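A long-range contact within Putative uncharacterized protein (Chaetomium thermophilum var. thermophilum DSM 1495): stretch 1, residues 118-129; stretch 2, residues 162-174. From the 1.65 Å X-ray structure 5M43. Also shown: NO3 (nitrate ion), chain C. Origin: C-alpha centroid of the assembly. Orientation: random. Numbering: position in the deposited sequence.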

# COMPACT_ATOMS: atom_id res chain seq x y z
N LEU A 118 1.21 6.73 -2.16
CA LEU A 118 2.27 7.53 -2.79
C LEU A 118 1.71 8.77 -3.47
O LEU A 118 2.31 9.86 -3.43
CB LEU A 118 3.05 6.70 -3.82
CG LEU A 118 3.86 5.51 -3.31
CD1 LEU A 118 4.44 4.75 -4.53
CD2 LEU A 118 5.03 6.11 -2.46
N LEU A 119 0.56 8.64 -4.16
CA LEU A 119 -0.07 9.80 -4.79
C LEU A 119 -0.51 10.84 -3.77
O LEU A 119 -0.44 12.05 -4.00
CB LEU A 119 -1.32 9.34 -5.59
CG LEU A 119 -0.94 8.46 -6.79
CD1 LEU A 119 -2.29 7.92 -7.39
CD2 LEU A 119 -0.18 9.25 -7.83
N TRP A 120 -0.96 10.35 -2.61
CA TRP A 120 -1.43 11.25 -1.55
C TRP A 120 -0.27 11.95 -0.86
O TRP A 120 -0.36 13.14 -0.51
CB TRP A 120 -2.22 10.42 -0.54
CG TRP A 120 -2.52 11.16 0.71
CD1 TRP A 120 -3.55 12.05 0.91
CD2 TRP A 120 -1.79 11.09 1.96
NE1 TRP A 120 -3.47 12.59 2.20
CE2 TRP A 120 -2.41 11.98 2.86
CE3 TRP A 120 -0.67 10.36 2.40
CZ2 TRP A 120 -1.96 12.14 4.17
CZ3 TRP A 120 -0.23 10.53 3.71
CH2 TRP A 120 -0.85 11.44 4.57
N LYS A 121 0.80 11.22 -0.65
CA LYS A 121 1.94 11.79 0.10
C LYS A 121 2.90 12.59 -0.78
O LYS A 121 3.41 13.64 -0.34
CB LYS A 121 2.68 10.70 0.85
CG LYS A 121 3.86 11.33 1.68
CD LYS A 121 4.33 10.34 2.60
CE LYS A 121 5.41 11.02 3.48
NZ LYS A 121 6.02 10.03 4.44
N TYR A 122 3.12 12.16 -2.02
CA TYR A 122 4.10 12.80 -2.92
C TYR A 122 3.50 13.25 -4.26
O TYR A 122 4.01 12.91 -5.34
CB TYR A 122 5.27 11.86 -3.15
CG TYR A 122 5.89 11.28 -1.92
CD1 TYR A 122 5.63 9.96 -1.56
CD2 TYR A 122 6.75 12.03 -1.13
CE1 TYR A 122 6.23 9.38 -0.43
CE2 TYR A 122 7.34 11.47 -0.01
CZ TYR A 122 7.07 10.15 0.33
OH TYR A 122 7.70 9.62 1.44
N PRO A 123 2.46 14.08 -4.23
CA PRO A 123 1.83 14.49 -5.49
C PRO A 123 2.78 15.18 -6.45
O PRO A 123 2.65 15.00 -7.66
CB PRO A 123 0.70 15.42 -5.02
CG PRO A 123 1.11 15.88 -3.62
CD PRO A 123 1.79 14.67 -3.04
N TYR A 124 3.72 16.02 -5.96
CA TYR A 124 4.61 16.69 -6.90
C TYR A 124 5.57 15.74 -7.58
O TYR A 124 6.00 16.00 -8.71
CB TYR A 124 5.38 17.79 -6.20
CG TYR A 124 4.50 18.92 -5.77
CD1 TYR A 124 4.08 19.88 -6.67
CD2 TYR A 124 4.04 18.99 -4.46
CE1 TYR A 124 3.26 20.90 -6.28
CE2 TYR A 124 3.23 20.03 -4.05
CZ TYR A 124 2.83 20.97 -4.96
OH TYR A 124 2.03 22.05 -4.55
N ARG A 125 5.94 14.64 -6.92
CA ARG A 125 6.78 13.65 -7.57
C ARG A 125 6.10 13.08 -8.82
O ARG A 125 6.78 12.74 -9.79
CB ARG A 125 7.14 12.54 -6.58
CG ARG A 125 8.04 11.47 -7.15
CD ARG A 125 8.10 10.29 -6.17
NE ARG A 125 8.75 10.61 -4.90
CZ ARG A 125 8.71 9.79 -3.84
NH1 ARG A 125 8.03 8.62 -3.89
NH2 ARG A 125 9.33 10.18 -2.72
N PHE A 126 4.78 12.93 -8.79
CA PHE A 126 4.04 12.28 -9.87
C PHE A 126 3.31 13.28 -10.76
O PHE A 126 2.44 12.88 -11.54
CB PHE A 126 3.08 11.25 -9.28
CG PHE A 126 3.78 10.28 -8.40
CD1 PHE A 126 4.74 9.44 -8.96
CD2 PHE A 126 3.57 10.26 -7.03
CE1 PHE A 126 5.43 8.54 -8.17
CE2 PHE A 126 4.26 9.36 -6.22
CZ PHE A 126 5.22 8.51 -6.79
N GLY A 127 3.66 14.57 -10.65
CA GLY A 127 3.26 15.59 -11.60
C GLY A 127 2.25 16.65 -11.16
O GLY A 127 1.67 17.32 -12.03
N LYS A 128 2.03 16.84 -9.86
CA LYS A 128 0.95 17.71 -9.40
C LYS A 128 0.89 19.08 -10.09
O LYS A 128 -0.18 19.70 -10.08
CB LYS A 128 1.00 17.89 -7.88
CG LYS A 128 -0.08 18.85 -7.34
CD LYS A 128 -0.12 18.95 -5.81
CE LYS A 128 -0.71 20.31 -5.40
NZ LYS A 128 -1.94 20.16 -4.54
N SER A 129 1.94 19.57 -10.75
CA SER A 129 1.63 20.71 -11.62
C SER A 129 2.64 20.94 -12.74
O SER A 129 3.09 22.08 -12.96
CB SER A 129 1.44 22.01 -10.83
OG SER A 129 0.13 22.07 -10.31
N GLN A 162 -9.84 3.48 -10.78
CA GLN A 162 -10.18 4.06 -9.48
C GLN A 162 -9.05 4.89 -8.92
O GLN A 162 -9.30 5.83 -8.19
CB GLN A 162 -10.58 2.95 -8.50
CG GLN A 162 -11.85 2.21 -9.00
CD GLN A 162 -12.26 1.01 -8.20
OE1 GLN A 162 -12.40 -0.09 -8.76
NE2 GLN A 162 -12.60 1.22 -6.96
N LEU A 163 -7.80 4.50 -9.19
CA LEU A 163 -6.68 5.35 -8.78
C LEU A 163 -6.70 6.69 -9.51
O LEU A 163 -6.31 7.72 -8.94
CB LEU A 163 -5.35 4.64 -9.04
CG LEU A 163 -5.10 3.50 -8.06
CD1 LEU A 163 -3.90 2.67 -8.59
CD2 LEU A 163 -4.80 4.01 -6.64
N GLU A 164 -7.14 6.69 -10.77
CA GLU A 164 -7.30 7.97 -11.47
C GLU A 164 -8.40 8.78 -10.81
O GLU A 164 -8.24 10.00 -10.62
CB GLU A 164 -7.60 7.75 -12.96
CG GLU A 164 -6.41 7.18 -13.77
CD GLU A 164 -6.85 6.66 -15.15
OE1 GLU A 164 -6.05 5.92 -15.75
OE2 GLU A 164 -7.97 6.96 -15.58
N MET A 165 -9.49 8.13 -10.41
CA MET A 165 -10.53 8.85 -9.64
C MET A 165 -9.96 9.42 -8.35
O MET A 165 -10.22 10.58 -8.00
CB MET A 165 -11.70 7.92 -9.28
CG MET A 165 -12.21 7.12 -10.42
SD MET A 165 -13.75 6.26 -10.01
CE MET A 165 -13.50 4.80 -9.18
N TRP A 166 -9.20 8.61 -7.61
CA TRP A 166 -8.55 9.06 -6.37
C TRP A 166 -7.74 10.34 -6.57
O TRP A 166 -7.92 11.34 -5.85
CB TRP A 166 -7.68 7.90 -5.90
CG TRP A 166 -6.85 8.14 -4.64
CD1 TRP A 166 -5.48 8.09 -4.52
CD2 TRP A 166 -7.36 8.43 -3.33
NE1 TRP A 166 -5.11 8.35 -3.22
CE2 TRP A 166 -6.24 8.52 -2.46
CE3 TRP A 166 -8.66 8.57 -2.80
CZ2 TRP A 166 -6.36 8.77 -1.11
CZ3 TRP A 166 -8.79 8.81 -1.46
CH2 TRP A 166 -7.63 8.91 -0.62
N TRP A 167 -6.89 10.35 -7.60
CA TRP A 167 -6.10 11.54 -7.94
C TRP A 167 -7.00 12.73 -8.26
O TRP A 167 -6.80 13.86 -7.76
CB TRP A 167 -5.23 11.23 -9.15
CG TRP A 167 -4.35 12.37 -9.64
CD1 TRP A 167 -4.57 13.18 -10.71
CD2 TRP A 167 -3.07 12.76 -9.10
NE1 TRP A 167 -3.52 14.05 -10.87
CE2 TRP A 167 -2.58 13.81 -9.91
CE3 TRP A 167 -2.31 12.34 -8.00
CZ2 TRP A 167 -1.35 14.45 -9.64
CZ3 TRP A 167 -1.08 12.94 -7.77
CH2 TRP A 167 -0.64 14.02 -8.57
N ASP A 168 -7.96 12.52 -9.15
CA ASP A 168 -8.82 13.63 -9.55
C ASP A 168 -9.71 14.16 -8.41
O ASP A 168 -10.17 15.30 -8.48
CB ASP A 168 -9.70 13.22 -10.74
CG ASP A 168 -8.97 13.26 -12.10
OD1 ASP A 168 -7.89 13.89 -12.19
OD2 ASP A 168 -9.49 12.66 -13.08
N MET A 169 -10.01 13.36 -7.39
CA MET A 169 -10.70 13.80 -6.19
C MET A 169 -9.75 14.50 -5.22
O MET A 169 -10.21 15.00 -4.18
CB MET A 169 -11.43 12.62 -5.50
CG MET A 169 -12.64 12.04 -6.32
SD MET A 169 -13.15 10.45 -5.63
CE MET A 169 -14.32 11.03 -4.35
N GLY A 170 -8.49 14.62 -5.58
CA GLY A 170 -7.53 15.28 -4.68
C GLY A 170 -7.00 14.40 -3.57
O GLY A 170 -6.48 14.92 -2.57
N CYS A 171 -7.10 13.07 -3.71
CA CYS A 171 -6.63 12.11 -2.72
C CYS A 171 -7.17 12.42 -1.32
O CYS A 171 -6.38 12.64 -0.38
CB CYS A 171 -5.10 12.00 -2.69
SG CYS A 171 -4.38 11.55 -4.31
N PRO A 172 -8.46 12.42 -1.13
CA PRO A 172 -9.00 12.90 0.16
C PRO A 172 -8.89 11.82 1.24
O PRO A 172 -9.80 11.01 1.38
CB PRO A 172 -10.46 13.23 -0.17
CG PRO A 172 -10.80 12.26 -1.30
CD PRO A 172 -9.54 12.20 -2.13
N ALA A 173 -7.77 11.77 1.98
CA ALA A 173 -7.62 10.76 3.03
C ALA A 173 -8.11 11.22 4.41
O ALA A 173 -8.18 10.40 5.34
CB ALA A 173 -6.17 10.28 3.10
N ASP A 174 -8.46 12.50 4.59
CA ASP A 174 -8.91 12.96 5.89
C ASP A 174 -10.25 12.31 6.27
O ASP A 174 -11.11 12.07 5.42
CB ASP A 174 -9.05 14.49 5.91
CG ASP A 174 -7.72 15.19 6.01
OD1 ASP A 174 -7.54 16.00 6.95
OD2 ASP A 174 -6.84 14.94 5.14
N NO3 C . 5.86 15.66 -3.25
O1 NO3 C . 4.70 16.07 -3.21
O2 NO3 C . 6.57 15.74 -2.21
O3 NO3 C . 6.33 15.16 -4.30
O HOH W 1 -5.99 14.03 2.56

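Two segments far apart in sequence can be held together largely by shape, with one bridging water, and this pair is a clear example. No direct hydrogen bond joins residues 118-129 to residues 162-174; 440 Å² is buried between them, the side-chain contacts across it are apolar, and the fit depends on a few side chains of the right size.

The first bump is Leu-119. Its CA-to-CB bond points toward the second stretch, and its branched end lies against Trp-166 and Trp-167. CD1 lies near the edge of the Trp-166 indole, 4.3 Å from Trp-166 CD1, while CD2 comes to 3.8 Å from Trp-167 CE3. The sulfur of Cys-171 packs nearer the backbone, with SG 4.0 Å from Leu-119 CB. A forked aliphatic side chain suits such a site because its two methyl groups can reach different walls at once.

The complementary bump is Trp-167, which has the largest covered area of any residue here, 112 Å². Its CB sets off sideways, but a t rotamer at chi1 brings the far end of the indole closer to the first stretch. There the six-membered ring meets the bend that follows the helix: CH2 is 4.0 Å from Pro-123 CB and 3.6 Å from Pro-123 O, and CZ2 is 4.0 Å from Lys-128 CA. The Pro-123 oxygen also accepts a backbone hydrogen bond from Lys-128 N (2.9 Å), so the ring edge packs against a turn that is braced internally. Within that turn, Gly-127 has a phi of 110°, where a CB would jam against the preceding carbonyl oxygen; backbone conformation by itself calls for glycine.

Around Trp-120 the packing acquires a polar element. The CB of Ala-173 sits over one face of the indole, 4.0 Å from the centroid of its five-membered ring, in a CH-pi contact that a small methyl makes snugly. At the ring edge, Trp-120 CD1 approaches Cys-171 O to 3.2 Å and Cys-171 CB to 3.9 Å. The indole nitrogen is served by a water instead: water 1 accepts from both Trp-120 NE1 and Ala-173 N, each at 2.9 Å, and donates to Asp-174 OD2, also at 2.9 Å. This water links the stretches where no direct hydrogen bond does.

The contacts of Cys-171 and Ala-173 come after the end of the second stretch's helix. That helix closes in a Schellman motif, with Gly-170 at positive phi and Cys-171 N bonded to Trp-166 O at 2.9 Å, and the chain then places Cys-171 beside Leu-119 and Trp-120, and Ala-173 over Trp-120.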